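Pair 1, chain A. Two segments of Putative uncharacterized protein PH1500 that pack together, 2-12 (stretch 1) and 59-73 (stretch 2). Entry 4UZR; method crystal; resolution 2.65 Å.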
# COMPACT_ATOMS: atom_id res chain seq x y z
N SER A 2 7.68 22.57 40.04
CA SER A 2 8.44 23.41 39.12
C SER A 2 9.47 22.57 38.37
O SER A 2 10.44 22.09 38.96
CB SER A 2 9.12 24.55 39.88
OG SER A 2 9.68 25.50 38.99
N GLU A 3 9.26 22.40 37.07
CA GLU A 3 10.09 21.52 36.26
C GLU A 3 10.36 22.06 34.86
O GLU A 3 9.45 22.54 34.18
CB GLU A 3 9.45 20.13 36.15
CG GLU A 3 9.76 19.20 37.31
CD GLU A 3 9.04 17.87 37.20
OE1 GLU A 3 8.22 17.71 36.27
OE2 GLU A 3 9.29 16.98 38.04
N LEU A 4 11.62 21.98 34.44
CA LEU A 4 12.02 22.38 33.09
C LEU A 4 12.65 21.23 32.33
O LEU A 4 13.61 20.61 32.79
CB LEU A 4 12.99 23.56 33.14
CG LEU A 4 12.39 24.95 33.41
CD1 LEU A 4 13.48 26.01 33.35
CD2 LEU A 4 11.28 25.26 32.42
N LYS A 5 12.11 20.94 31.15
CA LYS A 5 12.69 19.95 30.25
C LYS A 5 13.20 20.66 29.01
O LYS A 5 12.41 21.21 28.23
CB LYS A 5 11.65 18.89 29.88
CG LYS A 5 11.25 17.99 31.05
CD LYS A 5 10.22 16.95 30.64
CE LYS A 5 9.89 16.03 31.80
NZ LYS A 5 8.50 15.50 31.72
N LEU A 6 14.52 20.63 28.84
CA LEU A 6 15.21 21.41 27.82
C LEU A 6 16.05 20.54 26.89
O LEU A 6 16.39 19.40 27.22
CB LEU A 6 16.15 22.41 28.49
CG LEU A 6 15.60 23.32 29.58
CD1 LEU A 6 16.75 24.03 30.27
CD2 LEU A 6 14.62 24.32 28.99
N LYS A 7 16.41 21.10 25.74
CA LYS A 7 17.34 20.46 24.81
C LYS A 7 17.98 21.51 23.90
O LYS A 7 17.33 22.47 23.50
CB LYS A 7 16.64 19.38 23.98
CG LYS A 7 15.70 19.90 22.90
CD LYS A 7 15.05 18.76 22.14
CE LYS A 7 13.99 19.26 21.18
NZ LYS A 7 14.32 18.96 19.76
N PRO A 8 19.27 21.33 23.58
CA PRO A 8 19.98 22.26 22.70
C PRO A 8 19.51 22.10 21.25
O PRO A 8 19.15 21.00 20.85
CB PRO A 8 21.44 21.82 22.83
CG PRO A 8 21.37 20.38 23.19
CD PRO A 8 20.14 20.23 24.05
N LEU A 9 19.51 23.19 20.49
CA LEU A 9 19.08 23.12 19.09
C LEU A 9 20.14 22.44 18.21
O LEU A 9 19.81 21.49 17.49
CB LEU A 9 18.69 24.50 18.54
CG LEU A 9 17.50 25.20 19.20
CD1 LEU A 9 17.12 26.45 18.42
CD2 LEU A 9 16.32 24.26 19.31
N PRO A 10 21.40 22.90 18.25
CA PRO A 10 22.39 22.04 17.60
C PRO A 10 22.80 20.92 18.56
O PRO A 10 23.09 21.19 19.72
CB PRO A 10 23.56 22.99 17.35
CG PRO A 10 23.47 23.99 18.44
CD PRO A 10 22.01 24.15 18.75
N LYS A 11 22.80 19.68 18.08
CA LYS A 11 23.11 18.55 18.94
C LYS A 11 24.62 18.45 19.17
O LYS A 11 25.29 17.55 18.68
CB LYS A 11 22.56 17.25 18.34
CG LYS A 11 21.03 17.22 18.28
CD LYS A 11 20.42 17.71 19.58
CE LYS A 11 18.91 17.82 19.49
NZ LYS A 11 18.48 18.90 18.56
N VAL A 12 25.12 19.41 19.94
CA VAL A 12 26.54 19.53 20.24
C VAL A 12 26.83 18.94 21.62
O VAL A 12 25.92 18.74 22.42
CB VAL A 12 26.97 21.02 20.17
CG1 VAL A 12 26.35 21.81 21.32
CG2 VAL A 12 28.49 21.17 20.16
N ARG A 59 7.85 30.77 36.72
CA ARG A 59 8.93 31.67 37.12
C ARG A 59 10.06 30.87 37.75
O ARG A 59 9.86 30.17 38.74
CB ARG A 59 8.42 32.73 38.09
N VAL A 60 11.25 30.96 37.15
CA VAL A 60 12.40 30.17 37.59
C VAL A 60 12.91 30.53 38.98
O VAL A 60 13.29 31.68 39.24
CB VAL A 60 13.56 30.27 36.58
CG1 VAL A 60 14.77 29.51 37.09
CG2 VAL A 60 13.13 29.76 35.22
N GLU A 61 12.94 29.54 39.87
CA GLU A 61 13.50 29.71 41.20
C GLU A 61 14.68 28.76 41.38
O GLU A 61 15.09 28.09 40.44
CB GLU A 61 12.44 29.45 42.27
N ASP A 62 15.21 28.71 42.60
CA ASP A 62 16.32 27.80 42.93
C ASP A 62 15.83 26.37 43.03
O ASP A 62 16.60 25.42 42.89
CB ASP A 62 16.99 28.23 44.23
CG ASP A 62 17.74 29.54 44.10
OD1 ASP A 62 18.22 29.84 42.99
OD2 ASP A 62 17.87 30.26 45.11
N ARG A 63 14.53 26.23 43.29
CA ARG A 63 13.88 24.94 43.48
C ARG A 63 13.28 24.37 42.19
O ARG A 63 12.58 23.36 42.21
CB ARG A 63 12.81 25.06 44.58
CG ARG A 63 12.10 26.42 44.56
CD ARG A 63 10.96 26.48 43.57
NE ARG A 63 9.74 25.82 44.02
CZ ARG A 63 8.55 26.03 43.46
NH1 ARG A 63 8.44 26.88 42.44
NH2 ARG A 63 7.48 25.40 43.91
N THR A 64 13.57 25.02 41.08
CA THR A 64 13.11 24.55 39.78
C THR A 64 13.95 23.36 39.30
O THR A 64 15.17 23.47 39.17
CB THR A 64 13.16 25.67 38.73
OG1 THR A 64 12.26 26.72 39.11
CG2 THR A 64 12.76 25.13 37.37
N LYS A 65 13.29 22.24 39.04
CA LYS A 65 13.99 21.05 38.55
C LYS A 65 14.28 21.17 37.06
O LYS A 65 13.39 21.47 36.27
CB LYS A 65 13.16 19.79 38.83
CG LYS A 65 12.98 19.50 40.31
CD LYS A 65 12.11 18.28 40.54
CE LYS A 65 12.03 17.94 42.02
NZ LYS A 65 11.27 16.68 42.26
N ILE A 66 15.54 20.94 36.69
CA ILE A 66 15.94 21.02 35.29
C ILE A 66 16.44 19.68 34.75
O ILE A 66 17.31 19.05 35.34
CB ILE A 66 17.04 22.09 35.08
CG1 ILE A 66 16.56 23.46 35.57
CG2 ILE A 66 17.44 22.16 33.61
CD1 ILE A 66 17.58 24.56 35.39
N THR A 67 15.87 19.27 33.63
CA THR A 67 16.16 17.97 33.03
C THR A 67 16.66 18.13 31.60
O THR A 67 16.10 18.90 30.82
CB THR A 67 14.91 17.06 33.03
OG1 THR A 67 14.52 16.79 34.38
CG2 THR A 67 15.20 15.74 32.33
N LEU A 68 17.73 17.42 31.25
CA LEU A 68 18.21 17.40 29.88
C LEU A 68 17.48 16.33 29.07
O LEU A 68 17.43 15.16 29.46
CB LEU A 68 19.72 17.16 29.83
CG LEU A 68 20.35 16.92 28.45
CD1 LEU A 68 20.13 18.10 27.52
CD2 LEU A 68 21.83 16.62 28.59
N VAL A 69 16.90 16.76 27.96
CA VAL A 69 16.13 15.89 27.07
C VAL A 69 16.87 15.70 25.75
O VAL A 69 17.47 16.65 25.24
CB VAL A 69 14.70 16.45 26.84
CG1 VAL A 69 14.03 15.80 25.64
CG2 VAL A 69 13.85 16.26 28.09
N THR A 70 16.86 14.49 25.21
CA THR A 70 17.53 14.22 23.95
C THR A 70 16.54 14.10 22.79
O THR A 70 16.70 14.78 21.77
CB THR A 70 18.40 12.93 24.01
OG1 THR A 70 17.62 11.85 24.53
CG2 THR A 70 19.61 13.13 24.91
N HIS A 71 15.52 13.28 22.96
CA HIS A 71 14.49 13.07 21.94
C HIS A 71 13.68 14.33 21.60
O HIS A 71 13.36 15.13 22.48
CB HIS A 71 13.57 11.92 22.35
CG HIS A 71 14.25 10.58 22.35
ND1 HIS A 71 14.60 9.92 21.20
CD2 HIS A 71 14.67 9.80 23.37
CE1 HIS A 71 15.19 8.78 21.50
NE2 HIS A 71 15.24 8.68 22.82
N PRO A 72 13.34 14.50 20.31
CA PRO A 72 12.73 15.72 19.76
C PRO A 72 11.21 15.81 19.91
O PRO A 72 10.52 16.12 18.94
CB PRO A 72 13.10 15.65 18.27
CG PRO A 72 13.46 14.22 17.99
CD PRO A 72 13.45 13.45 19.28
N VAL A 73 10.71 15.52 21.10
CA VAL A 73 9.28 15.62 21.40
C VAL A 73 8.77 17.07 21.49
O VAL A 73 9.42 17.92 22.10
CB VAL A 73 8.95 14.86 22.70
CG1 VAL A 73 7.61 15.30 23.27
CG2 VAL A 73 8.96 13.36 22.46

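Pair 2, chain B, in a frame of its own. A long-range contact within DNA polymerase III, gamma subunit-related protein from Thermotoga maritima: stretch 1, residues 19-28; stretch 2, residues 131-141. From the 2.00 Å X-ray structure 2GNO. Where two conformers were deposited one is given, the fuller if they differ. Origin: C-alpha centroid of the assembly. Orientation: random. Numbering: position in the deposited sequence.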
# COMPACT_ATOMS: atom_id res chain seq x y z
N ILE B 19 18.93 -0.25 17.97
CA ILE B 19 18.47 -1.42 17.25
C ILE B 19 17.87 -1.06 15.90
O ILE B 19 17.19 -0.04 15.78
CB ILE B 19 17.45 -2.26 18.07
CG1 ILE B 19 17.21 -3.64 17.40
CG2 ILE B 19 16.12 -1.50 18.32
CD1 ILE B 19 16.36 -4.54 18.17
N SER B 20 18.16 -1.91 14.92
CA SER B 20 17.65 -1.81 13.57
C SER B 20 16.75 -3.02 13.42
O SER B 20 17.18 -4.15 13.66
CB SER B 20 18.78 -1.79 12.56
OG SER B 20 19.50 -0.57 12.70
N ILE B 21 15.49 -2.78 13.08
CA ILE B 21 14.49 -3.83 12.93
C ILE B 21 13.89 -3.74 11.54
O ILE B 21 13.77 -2.64 10.97
CB ILE B 21 13.35 -3.66 13.98
CG1 ILE B 21 13.91 -3.69 15.41
CG2 ILE B 21 12.27 -4.75 13.81
CD1 ILE B 21 12.89 -3.34 16.51
N LEU B 22 13.55 -4.88 10.98
CA LEU B 22 12.92 -4.94 9.70
C LEU B 22 11.62 -5.65 9.95
O LEU B 22 11.63 -6.82 10.41
CB LEU B 22 13.72 -5.71 8.65
CG LEU B 22 13.05 -5.74 7.26
CD1 LEU B 22 13.18 -4.43 6.54
CD2 LEU B 22 13.65 -6.78 6.46
N ILE B 23 10.51 -4.96 9.69
CA ILE B 23 9.18 -5.53 9.84
C ILE B 23 8.83 -6.05 8.46
O ILE B 23 8.73 -5.27 7.50
CB ILE B 23 8.17 -4.53 10.41
CG1 ILE B 23 8.61 -4.21 11.85
CG2 ILE B 23 6.76 -5.13 10.39
CD1 ILE B 23 7.83 -3.21 12.55
N ASN B 24 8.61 -7.36 8.38
CA ASN B 24 8.36 -8.07 7.14
C ASN B 24 7.01 -8.78 7.10
O ASN B 24 6.62 -9.46 8.06
CB ASN B 24 9.51 -9.08 6.99
CG ASN B 24 9.53 -9.83 5.66
OD1 ASN B 24 9.93 -10.98 5.64
ND2 ASN B 24 9.11 -9.19 4.56
N GLY B 25 6.27 -8.64 6.01
CA GLY B 25 4.97 -9.31 5.92
C GLY B 25 4.42 -9.32 4.52
O GLY B 25 4.83 -8.51 3.69
N GLU B 26 3.49 -10.24 4.25
CA GLU B 26 2.87 -10.35 2.94
C GLU B 26 1.72 -9.36 2.71
O GLU B 26 1.43 -9.04 1.56
CB GLU B 26 2.37 -11.79 2.68
N ASP B 27 1.08 -8.87 3.78
CA ASP B 27 -0.04 -7.91 3.64
C ASP B 27 0.47 -6.64 2.98
O ASP B 27 1.65 -6.30 3.11
CB ASP B 27 -0.70 -7.64 5.01
CG ASP B 27 -1.97 -6.77 4.91
OD1 ASP B 27 -1.87 -5.54 4.76
OD2 ASP B 27 -3.08 -7.30 5.08
N LEU B 28 -0.40 -5.95 2.23
CA LEU B 28 0.01 -4.71 1.53
C LEU B 28 0.36 -3.53 2.42
O LEU B 28 1.23 -2.73 2.07
CB LEU B 28 -1.08 -4.24 0.56
CG LEU B 28 -1.49 -5.14 -0.61
CD1 LEU B 28 -2.63 -4.49 -1.39
CD2 LEU B 28 -0.34 -5.43 -1.52
N SER B 131 22.26 -8.47 7.17
CA SER B 131 23.27 -8.76 8.19
C SER B 131 23.20 -7.83 9.40
O SER B 131 23.59 -8.21 10.51
CB SER B 131 24.67 -8.63 7.58
OG SER B 131 25.69 -8.79 8.56
N ARG B 132 22.73 -6.60 9.18
CA ARG B 132 22.64 -5.58 10.22
C ARG B 132 21.24 -5.29 10.80
O ARG B 132 21.14 -4.41 11.67
CB ARG B 132 23.28 -4.30 9.68
CG ARG B 132 24.77 -4.44 9.40
CD ARG B 132 25.30 -3.28 8.60
NE ARG B 132 26.76 -3.31 8.49
CZ ARG B 132 27.47 -4.08 7.67
NH1 ARG B 132 26.90 -4.98 6.86
NH2 ARG B 132 28.80 -3.98 7.68
N VAL B 133 20.20 -6.01 10.36
CA VAL B 133 18.82 -5.79 10.85
C VAL B 133 18.15 -7.05 11.42
O VAL B 133 18.18 -8.11 10.80
CB VAL B 133 17.87 -5.18 9.77
CG1 VAL B 133 18.43 -3.87 9.24
CG2 VAL B 133 17.58 -6.14 8.63
N PHE B 134 17.51 -6.89 12.58
CA PHE B 134 16.78 -7.96 13.28
C PHE B 134 15.44 -8.10 12.57
O PHE B 134 14.57 -7.24 12.71
CB PHE B 134 16.58 -7.54 14.74
CG PHE B 134 15.87 -8.57 15.59
CD1 PHE B 134 14.48 -8.60 15.67
CD2 PHE B 134 16.60 -9.46 16.37
CE1 PHE B 134 13.83 -9.53 16.46
CE2 PHE B 134 15.96 -10.40 17.17
CZ PHE B 134 14.57 -10.43 17.21
N ARG B 135 15.26 -9.19 11.83
CA ARG B 135 14.03 -9.44 11.07
C ARG B 135 12.85 -9.88 11.94
O ARG B 135 13.03 -10.70 12.85
CB ARG B 135 14.28 -10.54 10.07
CG ARG B 135 13.16 -10.82 9.08
CD ARG B 135 13.56 -12.06 8.33
NE ARG B 135 12.67 -12.41 7.24
CZ ARG B 135 12.85 -13.47 6.44
NH1 ARG B 135 13.89 -14.30 6.62
NH2 ARG B 135 11.99 -13.70 5.45
N VAL B 136 11.66 -9.39 11.60
CA VAL B 136 10.41 -9.69 12.32
C VAL B 136 9.28 -9.90 11.33
O VAL B 136 8.88 -8.96 10.65
CB VAL B 136 10.04 -8.54 13.30
CG1 VAL B 136 8.70 -8.80 14.00
CG2 VAL B 136 11.16 -8.32 14.31
N VAL B 137 8.77 -11.13 11.23
CA VAL B 137 7.68 -11.44 10.31
C VAL B 137 6.36 -11.07 10.96
O VAL B 137 6.14 -11.45 12.11
CB VAL B 137 7.64 -12.94 9.90
N VAL B 138 5.49 -10.36 10.24
CA VAL B 138 4.17 -9.96 10.78
C VAL B 138 3.03 -10.47 9.90
O VAL B 138 3.09 -10.41 8.68
CB VAL B 138 4.04 -8.41 11.02
CG1 VAL B 138 5.01 -7.96 12.08
CG2 VAL B 138 4.27 -7.60 9.75
N ASN B 139 2.00 -11.00 10.57
CA ASN B 139 0.79 -11.57 9.96
C ASN B 139 -0.42 -10.94 10.61
O ASN B 139 -0.45 -10.79 11.83
CB ASN B 139 0.77 -13.08 10.18
CG ASN B 139 1.89 -13.79 9.43
OD1 ASN B 139 1.87 -13.85 8.20
ND2 ASN B 139 2.85 -14.35 10.16
N VAL B 140 -1.40 -10.55 9.80
CA VAL B 140 -2.64 -9.93 10.28
C VAL B 140 -3.37 -11.08 10.97
O VAL B 140 -3.65 -12.07 10.29
CB VAL B 140 -3.47 -9.39 9.10
CG1 VAL B 140 -4.84 -8.90 9.52
CG2 VAL B 140 -2.72 -8.27 8.36
N PRO B 141 -3.66 -10.99 12.29
CA PRO B 141 -4.32 -12.12 12.96
C PRO B 141 -5.71 -12.47 12.44
O PRO B 141 -6.41 -11.60 11.92
CB PRO B 141 -4.42 -11.67 14.43
CG PRO B 141 -3.54 -10.52 14.56
CD PRO B 141 -3.44 -9.88 13.23
O HOH W 1 1.72 -9.37 6.98

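The sharpest difference lies where A:Leu6 of pair 1 matches B:Asn24 of pair 2. In pair 1 this position is apolar: A:Leu6 CD1 lies 3.9 Å from A:Ile66 CG2. In pair 2 it is polar. B:Asn24 OD1 accepts two weak hydrogen bonds from B:Arg135, the match of A:Ile66, at 3.4 Å from B:Arg135 NH2 and 3.5 Å from B:Arg135 NE. The amide oxygen sits at the edge of the guanidinium, near its plane, so both N-H groups can point at it. One diagonal of the ladder is thus greasy in pair 1 and polar in pair 2.

The backbone beneath is the same. Each pair is two parallel strands, and 14 central residues superpose with an RMSD of 0.6 Å. The strands cross at -19° in pair 1 and -28° in pair 2. Each ladder has four bridges and five backbone hydrogen bonds. In pair 1 the first runs from A:Lys65 N to A:Ser2 O (2.9 Å) and the last from A:Val69 N to A:Leu6 O (2.8 Å). Their counterparts in pair 2 are B:Phe134 N to B:Ser20 O (3.0 Å) and B:Val138 N to B:Asn24 O (2.6 Å).

In each ladder a serine, A:Ser2 or B:Ser20, accepts the first backbone hydrogen bond through its O. A:Ser2 OG shares a hydrogen bond of 2.9 Å with A:Thr64 OG1. B:Val133, which matches A:Thr64, has no hydroxyl. B:Val133 CG1 takes the place of that hydroxyl and lies 3.9 Å from B:Ser20 CB. B:Val133 CG2 lies 3.9 Å from B:Leu22 CB. A:Leu4, the match of B:Leu22, also meets its neighbour through carbon, with A:Leu4 CG 4.0 Å from A:Thr64 CG2.

The face carrying A:Glu3, A:Lys5, A:Lys65 and A:Thr67 is largely polar. Its match carries B:Ile21, B:Ile23, B:Phe134 and B:Val136. Aliphatic packing is still found in both. A:Lys5 CB lies 3.9 Å from A:Val69 CG2, while the end of the lysine leads away. At the matching positions, B:Ile23 CG2 lies 3.6 Å from B:Val138 CG2.

The next position separates the pairs again. A:Lys7 CB is 3.1 Å from A:Val69 O, and the side chain extends until A:Lys7 NZ lies 3.6 Å from A:Pro72 CA. Its match is B:Gly25. An ideal CB there would lie 2.7 Å from B:Val138 O, a clash. That oxygen instead accepts a hydrogen bond from a water, 2.4 Å from B:Val138 O. The same water accepts a weak bond from B:Asp27 N at 3.3 Å.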